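Local coordinates for uncharacterized protein (Bacteroides eggerthii, PDB 4FTD) that is of unknown function but folds as a six-bladed beta-propeller with an immunoglobulin-like domain, and is possibly involved in carbohydrate metabolism, at residues A134-R139 / N407-A412; S131-A134 / C140-Y143; I217-T222 / G278-D283; T269-V274 / M298-Y303. One frame throughout, in Å; residues are numbered along the deposited sequence.

All four contacts lie in the beta-propeller, three of them joining one blade to the next. Contacts 1 and 2 share Ala134 and have centres about 9 Å apart: both involve the chain as it enters strand 138-143, the inner strand of its blade. Contact 4, centred about 18 Å from contact 1, touches it where Leu411 CD2 meets CE of the selenomethionine Met298 (3.4 Å). Contacts 3 and 4, with centres about 19 Å apart, reach the same sheet, since strand 270-277 serves contact 4 and the adjacent 281-291 serves contact 3, with Val282 packing on Val274. Contacts 1 and 3 stay separate, about 26 Å between centres. No active site is known for this protein.

Contact 1: A134-R139 / N407-A412; sequences ATNYTR and NGNALA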
loop_
_atom_site.group_PDB
_atom_site.type_symbol
_atom_site.label_atom_id
_atom_site.label_comp_id
_atom_site.label_asym_id
_atom_site.label_seq_id
_atom_site.Cartn_x
_atom_site.Cartn_y
_atom_site.Cartn_z
ATOM N N ALA A 134 9.019 -3.058 21.927
ATOM C CA ALA A 134 9.243 -1.974 22.838
ATOM C C ALA A 134 10.726 -1.787 23.093
ATOM O O ALA A 134 11.069 -0.836 23.722
ATOM C CB ALA A 134 8.503 -2.196 24.141
ATOM N N THR A 135 11.610 -2.658 22.611
ATOM C CA THR A 135 13.079 -2.481 22.814
ATOM C C THR A 135 13.777 -2.554 21.509
ATOM O O THR A 135 13.203 -2.980 20.536
ATOM C CB THR A 135 13.707 -3.519 23.772
ATOM O OG1 THR A 135 14.002 -4.745 23.094
ATOM C CG2 THR A 135 12.788 -3.792 24.972
ATOM N N ASN A 136 15.043 -2.177 21.482
ATOM C CA ASN A 136 15.796 -2.300 20.246
ATOM C C ASN A 136 16.347 -3.711 20.018
ATOM O O ASN A 136 17.187 -3.920 19.169
ATOM C CB ASN A 136 16.844 -1.216 20.148
ATOM C CG ASN A 136 17.947 -1.370 21.135
ATOM O OD1 ASN A 136 18.017 -2.344 21.889
ATOM N ND2 ASN A 136 18.853 -0.410 21.122
ATOM N N TYR A 137 15.903 -4.681 20.810
ATOM C CA TYR A 137 16.249 -6.098 20.540
ATOM C C TYR A 137 15.404 -6.721 19.432
ATOM O O TYR A 137 15.671 -7.817 19.013
ATOM C CB TYR A 137 16.231 -6.934 21.838
ATOM C CG TYR A 137 17.510 -6.711 22.594
ATOM C CD1 TYR A 137 17.718 -5.520 23.269
ATOM C CD2 TYR A 137 18.538 -7.640 22.573
ATOM C CE1 TYR A 137 18.902 -5.277 23.953
ATOM C CE2 TYR A 137 19.739 -7.407 23.242
ATOM C CZ TYR A 137 19.920 -6.210 23.915
ATOM O OH TYR A 137 21.079 -5.945 24.626
ATOM N N THR A 138 14.398 -6.008 18.950
ATOM C CA THR A 138 13.631 -6.437 17.770
ATOM C C THR A 138 13.624 -5.257 16.819
ATOM O O THR A 138 13.122 -4.196 17.158
ATOM C CB THR A 138 12.147 -6.765 18.117
ATOM O OG1 THR A 138 12.079 -7.834 19.049
ATOM C CG2 THR A 138 11.357 -7.126 16.845
ATOM N N ARG A 139 14.194 -5.445 15.640
ATOM C CA ARG A 139 14.355 -4.363 14.633
ATOM C C ARG A 139 13.680 -4.656 13.315
ATOM O O ARG A 139 13.757 -3.882 12.359
ATOM C CB ARG A 139 15.837 -4.112 14.407
ATOM C CG ARG A 139 16.521 -3.683 15.674
ATOM C CD ARG A 139 17.970 -3.286 15.460
ATOM N NE ARG A 139 18.544 -2.994 16.789
ATOM C CZ ARG A 139 19.753 -2.471 16.981
ATOM N NH1 ARG A 139 20.507 -2.150 15.963
ATOM N NH2 ARG A 139 20.216 -2.278 18.197
ATOM N N ASN A 407 14.773 7.522 17.487
ATOM C CA ASN A 407 15.785 6.721 18.181
ATOM C C ASN A 407 16.964 6.440 17.247
ATOM O O ASN A 407 16.936 6.773 16.047
ATOM C CB ASN A 407 15.155 5.430 18.771
ATOM C CG ASN A 407 14.611 4.504 17.721
ATOM O OD1 ASN A 407 15.374 4.069 16.858
ATOM N ND2 ASN A 407 13.312 4.124 17.819
ATOM N N GLY A 408 18.010 5.840 17.802
ATOM C CA GLY A 408 19.231 5.556 17.037
ATOM C C GLY A 408 19.195 4.277 16.208
ATOM O O GLY A 408 20.166 3.973 15.572
ATOM N N ASN A 409 18.082 3.538 16.177
ATOM C CA ASN A 409 18.017 2.265 15.463
ATOM C C ASN A 409 16.614 2.089 14.855
ATOM O O ASN A 409 15.936 1.101 15.111
ATOM C CB ASN A 409 18.430 1.115 16.407
ATOM C CG ASN A 409 17.788 1.227 17.769
ATOM O OD1 ASN A 409 18.479 1.372 18.770
ATOM N ND2 ASN A 409 16.452 1.255 17.808
ATOM N N ALA A 410 16.233 3.061 14.025
ATOM C CA ALA A 410 14.867 3.257 13.559
ATOM C C ALA A 410 14.563 2.426 12.295
ATOM O O ALA A 410 14.013 2.925 11.294
ATOM C CB ALA A 410 14.631 4.764 13.350
ATOM N N LEU A 411 14.882 1.142 12.355
ATOM C CA LEU A 411 14.625 0.252 11.238
ATOM C C LEU A 411 13.079 0.089 11.132
ATOM O O LEU A 411 12.356 -0.040 12.181
ATOM C CB LEU A 411 15.347 -1.108 11.369
ATOM C CG LEU A 411 16.880 -1.120 11.101
ATOM C CD1 LEU A 411 17.221 -0.631 9.688
ATOM C CD2 LEU A 411 17.632 -0.350 12.174
ATOM N N ALA A 412 12.605 0.200 9.891
ATOM C CA ALA A 412 11.178 0.137 9.545
ATOM C C ALA A 412 10.984 -0.742 8.331
ATOM O O ALA A 412 11.857 -0.797 7.460
ATOM C CB ALA A 412 10.593 1.523 9.272
#
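Asn136 and Asn409 meet through their amides. Asn136 ND2 donates to Asn409 OD1 at 3.0 Å with an N-H...O angle of 159°; the amide planes are 65° apart, and the donor comes from above the acceptor's carbonyl plane. Beside this bond the Arg139 guanidinium stacks on Asn409, whose CB sits 3.9 Å from Arg139 CZ, over the centre of the group. The third touch is made by Leu411 CB, 3.3 Å from Arg139 O, a carbonyl whose hydrogen bond comes from Gln413 NE2.

A second shell sets these groups in place. Arg139, extended from CG to NE, turns NE back onto Asn136 O at 2.9 Å, nearly straight and in the carbonyl plane, tying the guanidinium to the carbonyl of a residue inside the type I turn Thr135-Thr138. Thr135 OG1 closes an ST turn at Tyr137 N. In segment 407-412, Asn407 OD1 takes Asn409 N in an Asx turn (2.8 Å), while Asn409 ND2 donates to Gln437.

The loops leading into inner strands 138-143 and 412-420 of adjacent blades are thus joined by one neutral bond next to a stacked cation, whose charge might weakly stabilise Asn409 OD1, 4.1 Å from Arg139 NH2.

Contact 2: S131-A134 / C140-Y143; sequences SDFA and CASY
Phe133 reaches from the short 3-10 segment 131-133 to Cys140 and Ala141, midway along strand 138-143. From CB the ring is set by chi1 of -81°, which places CG beside the backbone N and carries the ring along toward residues 140-141. Its proximal carbons stay back from the strand: CD1 is 5.3 Å from Cys140 N, and CD2 is likewise clear of Ala141. Contact begins at the next pair, with CE1 4.1 Å from Cys140 N, an amide buried without a partner in the model, and CE2 turned to Ala141 CB. At the tip, CZ comes within 3.7 Å of Cys140 O, approached obliquely, and meets Ala141 CB at the ring edge; there the modelled separation is too short to be reliable, so the exact placing of that methyl against CE2 and CZ is doubtful. Ala141 N also lies in the ring plane, but its hydrogen bond goes to Gln413. Beside the ring, Asp132 O accepts from Thr138 OG1.

With an alanine here, a gap would probably open where the ring now packs beside Val150, Ser434 and Phe440.

Those three neighbours belong to strands 147-152, 426-435 and 439-446 respectively. The ring therefore fills the junction between the sheet beginning with 138-143 and the neighbouring one, on the connection that links them.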
loop_
_atom_site.group_PDB
_atom_site.type_symbol
_atom_site.label_atom_id
_atom_site.label_comp_id
_atom_site.label_asym_id
_atom_site.label_seq_id
_atom_site.Cartn_x
_atom_site.Cartn_y
_atom_site.Cartn_z
ATOM N N SER A 131 4.895 -6.174 22.481
ATOM C CA SER A 131 5.869 -6.052 23.600
ATOM C C SER A 131 7.324 -6.209 23.150
ATOM O O SER A 131 8.189 -5.459 23.584
ATOM C CB SER A 131 5.550 -7.053 24.746
ATOM O OG SER A 131 5.632 -8.365 24.203
ATOM N N ASP A 132 7.587 -7.140 22.242
ATOM C CA ASP A 132 8.982 -7.300 21.695
ATOM C C ASP A 132 9.508 -6.111 20.932
ATOM O O ASP A 132 10.703 -5.838 20.936
ATOM C CB ASP A 132 9.115 -8.561 20.881
ATOM C CG ASP A 132 8.879 -9.795 21.718
ATOM O OD1 ASP A 132 9.265 -9.843 22.903
ATOM O OD2 ASP A 132 8.287 -10.737 21.183
ATOM N N PHE A 133 8.589 -5.355 20.352
ATOM C CA PHE A 133 8.910 -4.090 19.717
ATOM C C PHE A 133 9.070 -2.881 20.624
ATOM O O PHE A 133 9.234 -1.792 20.118
ATOM C CB PHE A 133 7.892 -3.757 18.594
ATOM C CG PHE A 133 8.182 -4.456 17.328
ATOM C CD1 PHE A 133 9.257 -4.063 16.590
ATOM C CD2 PHE A 133 7.376 -5.483 16.872
ATOM C CE1 PHE A 133 9.581 -4.693 15.425
ATOM C CE2 PHE A 133 7.680 -6.132 15.704
ATOM C CZ PHE A 133 8.791 -5.729 14.973
ATOM N N ALA A 134 9.019 -3.058 21.927
ATOM C CA ALA A 134 9.243 -1.974 22.838
ATOM C C ALA A 134 10.726 -1.787 23.093
ATOM O O ALA A 134 11.069 -0.836 23.722
ATOM C CB ALA A 134 8.503 -2.196 24.141
ATOM N N CYS A 140 12.945 -5.758 13.262
ATOM C CA CYS A 140 12.312 -6.161 12.040
ATOM C C CYS A 140 11.090 -7.031 12.253
ATOM O O CYS A 140 11.109 -7.939 13.063
ATOM C CB CYS A 140 13.288 -6.970 11.225
ATOM S SG CYS A 140 12.841 -7.345 9.499
ATOM N N ALA A 141 10.077 -6.763 11.447
ATOM C CA ALA A 141 8.873 -7.558 11.328
ATOM C C ALA A 141 8.458 -7.562 9.859
ATOM O O ALA A 141 8.783 -6.647 9.107
ATOM C CB ALA A 141 7.743 -7.003 12.262
ATOM N N SER A 142 7.787 -8.625 9.429
ATOM C CA SER A 142 7.338 -8.782 8.071
ATOM C C SER A 142 5.934 -9.454 8.089
ATOM O O SER A 142 5.531 -10.002 9.094
ATOM C CB SER A 142 8.360 -9.610 7.280
ATOM O OG SER A 142 7.981 -9.803 5.917
ATOM N N TYR A 143 5.198 -9.321 7.001
ATOM C CA TYR A 143 3.793 -9.755 6.907
ATOM C C TYR A 143 3.500 -10.260 5.518
ATOM O O TYR A 143 4.006 -9.725 4.573
ATOM C CB TYR A 143 2.906 -8.581 7.243
ATOM C CG TYR A 143 1.455 -8.613 6.763
ATOM C CD1 TYR A 143 1.101 -8.047 5.530
ATOM C CD2 TYR A 143 0.440 -9.086 7.568
ATOM C CE1 TYR A 143 -0.205 -8.019 5.096
ATOM C CE2 TYR A 143 -0.898 -9.027 7.145
ATOM C CZ TYR A 143 -1.191 -8.494 5.903
ATOM O OH TYR A 143 -2.448 -8.448 5.450
#

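Contact 3: I217-T222 / G278-D283; sequences IYYWET and GHKTVD
Tyr219 buries the largest share of surface (68 Å²), and Lys280 covers one face of its ring. Lys280 CG lies 3.8 Å from the centroid of the Tyr219 ring, only 16° off the normal, a CH-pi contact displaced toward the CE2 side, where Lys280 CD follows. At chi3 (74°) the lysine chain bends, and its ammonium joins Glu228 in a salt bridge. Across the hydroxyl end, Tyr219 OH donates to Glu221 OE1 at 2.9 Å, arriving from well above the carboxylate plane. A water 2.8 Å from Glu221 OE1 donates to it and accepts from Lys280 NZ, linking charges that do not touch directly.

In the propeller this is a junction between blades: strand 215-220 of one sheet receives the turn between strands 270-277 and 281-291 of the next. Gly278 and His279 both have positive phi in that turn.

A phenylalanine in place of Tyr219 would probably leave Glu221 OE1 without its phenolic donor and the carboxylate freer to turn.

His279 touches the ring through its carbonyl, its O lying 3.8 Å from Tyr219 CE1, while His279 CB approaches Tyr219 OH at 4.0 Å. The same carbonyl oxygen is hydrogen-bonded to Tyr203 OH, and the imidazole meets the ring of His201.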
loop_
_atom_site.group_PDB
_atom_site.type_symbol
_atom_site.label_atom_id
_atom_site.label_comp_id
_atom_site.label_asym_id
_atom_site.label_seq_id
_atom_site.Cartn_x
_atom_site.Cartn_y
_atom_site.Cartn_z
ATOM N N ILE A 217 22.649 -16.273 6.264
ATOM C CA ILE A 217 21.256 -16.211 5.838
ATOM C C ILE A 217 20.678 -17.610 6.044
ATOM O O ILE A 217 21.277 -18.628 5.639
ATOM C CB ILE A 217 21.078 -15.792 4.379
ATOM C CG1 ILE A 217 21.858 -14.475 4.103
ATOM C CG2 ILE A 217 19.619 -15.651 4.002
ATOM C CD1 ILE A 217 21.859 -14.040 2.651
ATOM N N TYR A 218 19.539 -17.613 6.706
ATOM C CA TYR A 218 18.813 -18.793 7.052
ATOM C C TYR A 218 17.429 -18.814 6.386
ATOM O O TYR A 218 16.815 -17.754 6.164
ATOM C CB TYR A 218 18.608 -18.811 8.550
ATOM C CG TYR A 218 19.899 -18.806 9.362
ATOM C CD1 TYR A 218 20.503 -17.612 9.725
ATOM C CD2 TYR A 218 20.500 -20.012 9.765
ATOM C CE1 TYR A 218 21.651 -17.587 10.524
ATOM C CE2 TYR A 218 21.657 -20.010 10.544
ATOM C CZ TYR A 218 22.234 -18.795 10.912
ATOM O OH TYR A 218 23.325 -18.775 11.712
ATOM N N TYR A 219 16.926 -20.045 6.176
ATOM C CA TYR A 219 15.694 -20.304 5.470
ATOM C C TYR A 219 14.856 -21.366 6.172
ATOM O O TYR A 219 15.391 -22.414 6.586
ATOM C CB TYR A 219 16.064 -20.809 4.056
ATOM C CG TYR A 219 14.908 -21.279 3.162
ATOM C CD1 TYR A 219 14.223 -20.388 2.343
ATOM C CD2 TYR A 219 14.594 -22.624 3.049
ATOM C CE1 TYR A 219 13.214 -20.819 1.500
ATOM C CE2 TYR A 219 13.574 -23.052 2.216
ATOM C CZ TYR A 219 12.888 -22.138 1.445
ATOM O OH TYR A 219 11.877 -22.532 0.600
ATOM N N TRP A 220 13.550 -21.106 6.274
ATOM C CA TRP A 220 12.574 -22.058 6.763
ATOM C C TRP A 220 11.553 -22.270 5.668
ATOM O O TRP A 220 10.880 -21.310 5.236
ATOM C CB TRP A 220 11.835 -21.500 7.994
ATOM C CG TRP A 220 12.640 -21.546 9.234
ATOM C CD1 TRP A 220 12.525 -22.454 10.257
ATOM C CD2 TRP A 220 13.647 -20.623 9.623
ATOM N NE1 TRP A 220 13.447 -22.185 11.232
ATOM C CE2 TRP A 220 14.136 -21.046 10.879
ATOM C CE3 TRP A 220 14.218 -19.490 9.016
ATOM C CZ2 TRP A 220 15.149 -20.367 11.545
ATOM C CZ3 TRP A 220 15.218 -18.814 9.696
ATOM C CH2 TRP A 220 15.672 -19.253 10.935
ATOM N N GLU A 221 11.435 -23.503 5.211
ATOM C CA GLU A 221 10.478 -23.854 4.154
ATOM C C GLU A 221 9.053 -23.571 4.605
ATOM O O GLU A 221 8.256 -22.972 3.886
ATOM C CB GLU A 221 10.635 -25.351 3.814
ATOM C CG GLU A 221 9.714 -25.901 2.730
ATOM C CD GLU A 221 10.085 -25.483 1.316
ATOM O OE1 GLU A 221 11.294 -25.294 1.000
ATOM O OE2 GLU A 221 9.149 -25.372 0.494
ATOM N N THR A 222 8.752 -24.027 5.814
ATOM C CA THR A 222 7.482 -23.816 6.468
ATOM C C THR A 222 7.770 -23.398 7.924
ATOM O O THR A 222 8.873 -23.613 8.420
ATOM C CB THR A 222 6.648 -25.135 6.556
ATOM O OG1 THR A 222 7.183 -25.968 7.592
ATOM C CG2 THR A 222 6.621 -25.925 5.235
ATOM N N GLY A 278 15.989 -20.114 -7.113
ATOM C CA GLY A 278 15.295 -21.304 -6.653
ATOM C C GLY A 278 14.997 -21.253 -5.168
ATOM O O GLY A 278 15.035 -22.268 -4.521
ATOM N N HIS A 279 14.734 -20.066 -4.619
ATOM C CA HIS A 279 14.380 -19.848 -3.226
ATOM C C HIS A 279 15.519 -20.004 -2.209
ATOM O O HIS A 279 15.459 -19.358 -1.197
ATOM C CB HIS A 279 13.220 -20.730 -2.730
ATOM C CG HIS A 279 11.997 -20.687 -3.581
ATOM N ND1 HIS A 279 11.823 -21.544 -4.647
ATOM C CD2 HIS A 279 10.878 -19.940 -3.512
ATOM C CE1 HIS A 279 10.649 -21.310 -5.198
ATOM N NE2 HIS A 279 10.057 -20.335 -4.540
ATOM N N LYS A 280 16.473 -20.903 -2.445
ATOM C CA LYS A 280 17.468 -21.271 -1.440
ATOM C C LYS A 280 18.892 -21.172 -1.874
ATOM O O LYS A 280 19.757 -21.440 -1.055
ATOM C CB LYS A 280 17.289 -22.756 -1.101
ATOM C CG LYS A 280 15.955 -23.136 -0.553
ATOM C CD LYS A 280 15.752 -24.625 -0.658
ATOM C CE LYS A 280 16.551 -25.379 0.354
ATOM N NZ LYS A 280 16.237 -26.838 0.212
ATOM N N THR A 281 19.173 -20.898 -3.153
ATOM C CA THR A 281 20.549 -20.953 -3.640
ATOM C C THR A 281 21.103 -19.541 -3.759
ATOM O O THR A 281 20.652 -18.792 -4.612
ATOM C CB THR A 281 20.622 -21.637 -5.024
ATOM O OG1 THR A 281 20.045 -22.937 -4.913
ATOM C CG2 THR A 281 22.048 -21.799 -5.513
ATOM N N VAL A 282 22.079 -19.198 -2.913
ATOM C CA VAL A 282 22.718 -17.879 -2.895
ATOM C C VAL A 282 24.009 -17.990 -3.752
ATOM O O VAL A 282 24.910 -18.741 -3.419
ATOM C CB VAL A 282 22.990 -17.425 -1.456
ATOM C CG1 VAL A 282 23.798 -16.138 -1.387
ATOM C CG2 VAL A 282 21.663 -17.244 -0.710
ATOM N N ASP A 283 24.081 -17.239 -4.847
ATOM C CA ASP A 283 25.262 -17.226 -5.738
ATOM C C ASP A 283 26.418 -16.340 -5.207
ATOM O O ASP A 283 26.517 -15.147 -5.548
ATOM C CB ASP A 283 24.829 -16.783 -7.150
ATOM C CG ASP A 283 25.953 -16.864 -8.175
ATOM O OD1 ASP A 283 27.116 -17.179 -7.790
ATOM O OD2 ASP A 283 25.670 -16.598 -9.366
HETATM O O HOH W 1 13.492 -26.844 1.841
#

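Contact 4: T269-V274 / M298-Y303; sequences TEFLKV and MVTNVY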
loop_
_atom_site.group_PDB
_atom_site.type_symbol
_atom_site.label_atom_id
_atom_site.label_comp_id
_atom_site.label_asym_id
_atom_site.label_seq_id
_atom_site.Cartn_x
_atom_site.Cartn_y
_atom_site.Cartn_z
ATOM N N THR A 269 28.398 3.282 2.822
ATOM C CA THR A 269 29.328 3.409 1.686
ATOM C C THR A 269 28.881 2.528 0.521
ATOM O O THR A 269 29.215 2.808 -0.623
ATOM C CB THR A 269 30.782 3.049 2.024
ATOM O OG1 THR A 269 30.844 1.671 2.401
ATOM C CG2 THR A 269 31.360 3.971 3.147
ATOM N N GLU A 270 28.159 1.447 0.794
ATOM C CA GLU A 270 27.774 0.530 -0.266
ATOM C C GLU A 270 26.608 -0.328 0.112
ATOM O O GLU A 270 26.157 -0.305 1.243
ATOM C CB GLU A 270 28.992 -0.384 -0.620
ATOM C CG GLU A 270 29.781 -1.033 0.558
ATOM C CD GLU A 270 29.201 -2.347 1.104
ATOM O OE1 GLU A 270 28.139 -2.785 0.627
ATOM O OE2 GLU A 270 29.810 -2.980 2.022
ATOM N N PHE A 271 26.152 -1.097 -0.870
ATOM C CA PHE A 271 25.261 -2.223 -0.704
ATOM C C PHE A 271 25.955 -3.456 -1.250
ATOM O O PHE A 271 26.623 -3.392 -2.261
ATOM C CB PHE A 271 23.988 -2.043 -1.520
ATOM C CG PHE A 271 22.988 -1.118 -0.913
ATOM C CD1 PHE A 271 22.948 0.202 -1.277
ATOM C CD2 PHE A 271 22.074 -1.578 0.005
ATOM C CE1 PHE A 271 22.029 1.052 -0.726
ATOM C CE2 PHE A 271 21.150 -0.734 0.557
ATOM C CZ PHE A 271 21.122 0.584 0.189
ATOM N N LEU A 272 25.775 -4.575 -0.575
ATOM C CA LEU A 272 26.058 -5.906 -1.107
ATOM C C LEU A 272 24.766 -6.332 -1.777
ATOM O O LEU A 272 23.736 -6.336 -1.149
ATOM C CB LEU A 272 26.395 -6.904 0.007
ATOM C CG LEU A 272 27.659 -6.534 0.805
ATOM C CD1 LEU A 272 27.994 -7.639 1.810
ATOM C CD2 LEU A 272 28.861 -6.216 -0.106
ATOM N N LYS A 273 24.821 -6.598 -3.076
ATOM C CA LYS A 273 23.707 -7.162 -3.849
ATOM C C LYS A 273 23.940 -8.681 -3.941
ATOM O O LYS A 273 24.794 -9.135 -4.680
ATOM C CB LYS A 273 23.637 -6.549 -5.261
ATOM C CG LYS A 273 22.491 -7.123 -6.067
ATOM C CD LYS A 273 22.165 -6.354 -7.327
ATOM C CE LYS A 273 23.125 -6.685 -8.451
ATOM N NZ LYS A 273 22.441 -6.482 -9.743
ATOM N N VAL A 274 23.153 -9.451 -3.219
ATOM C CA VAL A 274 23.349 -10.915 -3.074
ATOM C C VAL A 274 22.323 -11.670 -3.926
ATOM O O VAL A 274 21.147 -11.602 -3.645
ATOM C CB VAL A 274 23.213 -11.307 -1.613
ATOM C CG1 VAL A 274 23.426 -12.816 -1.416
ATOM C CG2 VAL A 274 24.231 -10.530 -0.764
HETATM N N MSE A 298 22.312 3.879 7.802
HETATM C CA MSE A 298 22.033 2.462 8.027
HETATM C C MSE A 298 20.563 2.061 7.837
HETATM O O MSE A 298 20.295 0.849 7.748
HETATM C CB MSE A 298 22.439 2.081 9.431
HETATM C CG MSE A 298 21.654 2.872 10.507
HETATM SE SE MSE A 298 22.011 2.111 12.217
HETATM C CE MSE A 298 20.900 0.565 12.133
ATOM N N VAL A 299 19.638 3.046 7.851
ATOM C CA VAL A 299 18.189 2.847 7.631
ATOM C C VAL A 299 17.876 3.237 6.199
ATOM O O VAL A 299 17.628 4.393 5.880
ATOM C CB VAL A 299 17.307 3.608 8.642
ATOM C CG1 VAL A 299 15.817 3.173 8.521
ATOM C CG2 VAL A 299 17.854 3.382 10.059
ATOM N N THR A 300 17.912 2.232 5.324
ATOM C CA THR A 300 17.792 2.423 3.865
ATOM C C THR A 300 17.331 1.095 3.255
ATOM O O THR A 300 17.549 0.019 3.848
ATOM C CB THR A 300 19.141 2.862 3.251
ATOM O OG1 THR A 300 19.005 3.143 1.854
ATOM C CG2 THR A 300 20.230 1.801 3.503
ATOM N N ASN A 301 16.681 1.178 2.095
ATOM C CA ASN A 301 16.130 0.030 1.435
ATOM C C ASN A 301 16.094 0.236 -0.043
ATOM O O ASN A 301 15.980 1.350 -0.501
ATOM C CB ASN A 301 14.680 -0.217 1.868
ATOM C CG ASN A 301 14.515 -0.631 3.335
ATOM O OD1 ASN A 301 14.138 0.188 4.142
ATOM N ND2 ASN A 301 14.785 -1.904 3.669
ATOM N N VAL A 302 16.094 -0.878 -0.748
ATOM C CA VAL A 302 16.085 -0.986 -2.209
ATOM C C VAL A 302 15.076 -2.092 -2.595
ATOM O O VAL A 302 15.332 -3.287 -2.356
ATOM C CB VAL A 302 17.499 -1.318 -2.794
ATOM C CG1 VAL A 302 17.427 -1.453 -4.324
ATOM C CG2 VAL A 302 18.548 -0.238 -2.455
ATOM N N TYR A 303 13.945 -1.710 -3.189
ATOM C CA TYR A 303 12.879 -2.651 -3.537
ATOM C C TYR A 303 12.447 -2.544 -4.997
ATOM O O TYR A 303 12.206 -1.448 -5.546
ATOM C CB TYR A 303 11.636 -2.499 -2.618
ATOM C CG TYR A 303 11.832 -3.061 -1.222
ATOM C CD1 TYR A 303 12.000 -4.415 -1.016
ATOM C CD2 TYR A 303 11.788 -2.260 -0.122
ATOM C CE1 TYR A 303 12.219 -4.948 0.239
ATOM C CE2 TYR A 303 12.003 -2.759 1.133
ATOM C CZ TYR A 303 12.196 -4.107 1.328
ATOM O OH TYR A 303 12.394 -4.572 2.597
#
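Phe271 and Val302 stand on strands of different sheets; their CA atoms, 9.4 Å apart, are the closest CA pair of the two segments. That separation is too wide for backbone pairing, and no hydrogen bond crosses between 269-274 and 298-303. Both strands are extended and run in the same general sense, so the interval is bridged by side chains.

Phe271 spans it. Its chi1 of -78° sets CG anti to the carbonyl carbon, and the ring projects tip first toward the other strand. Val302 CG2 covers one face, 4.1 Å from the centroid of the Phe271 ring and 22° off its normal, a CH-pi contact offset toward the rim; the shortest distance is 3.8 Å, from CG2 to Phe271 CZ.

Thr300 approaches the CZ end of the ring from the opposite direction. Its CG2 touches Phe271 CZ obliquely at 3.6 Å, while Thr300 OG1 lies in the ring plane, 3.7 Å from CZ. The rotation that puts OG1 anti to the backbone N (chi1 -176°) sets CG2, the methyl at Phe271 CZ, between the backbone N and the carbonyl carbon; the hydroxyl is bonded to Ser314 O and Trp313 NE1.

Phe262 packs against both Phe271 and Val302, and Leu327 also touches the phenylalanine. The third strand, 270-277, of one four-stranded antiparallel sheet thus packs on the first strand, 300-304, of the next, the face-to-face apolar packing of successive blades in a beta-propeller.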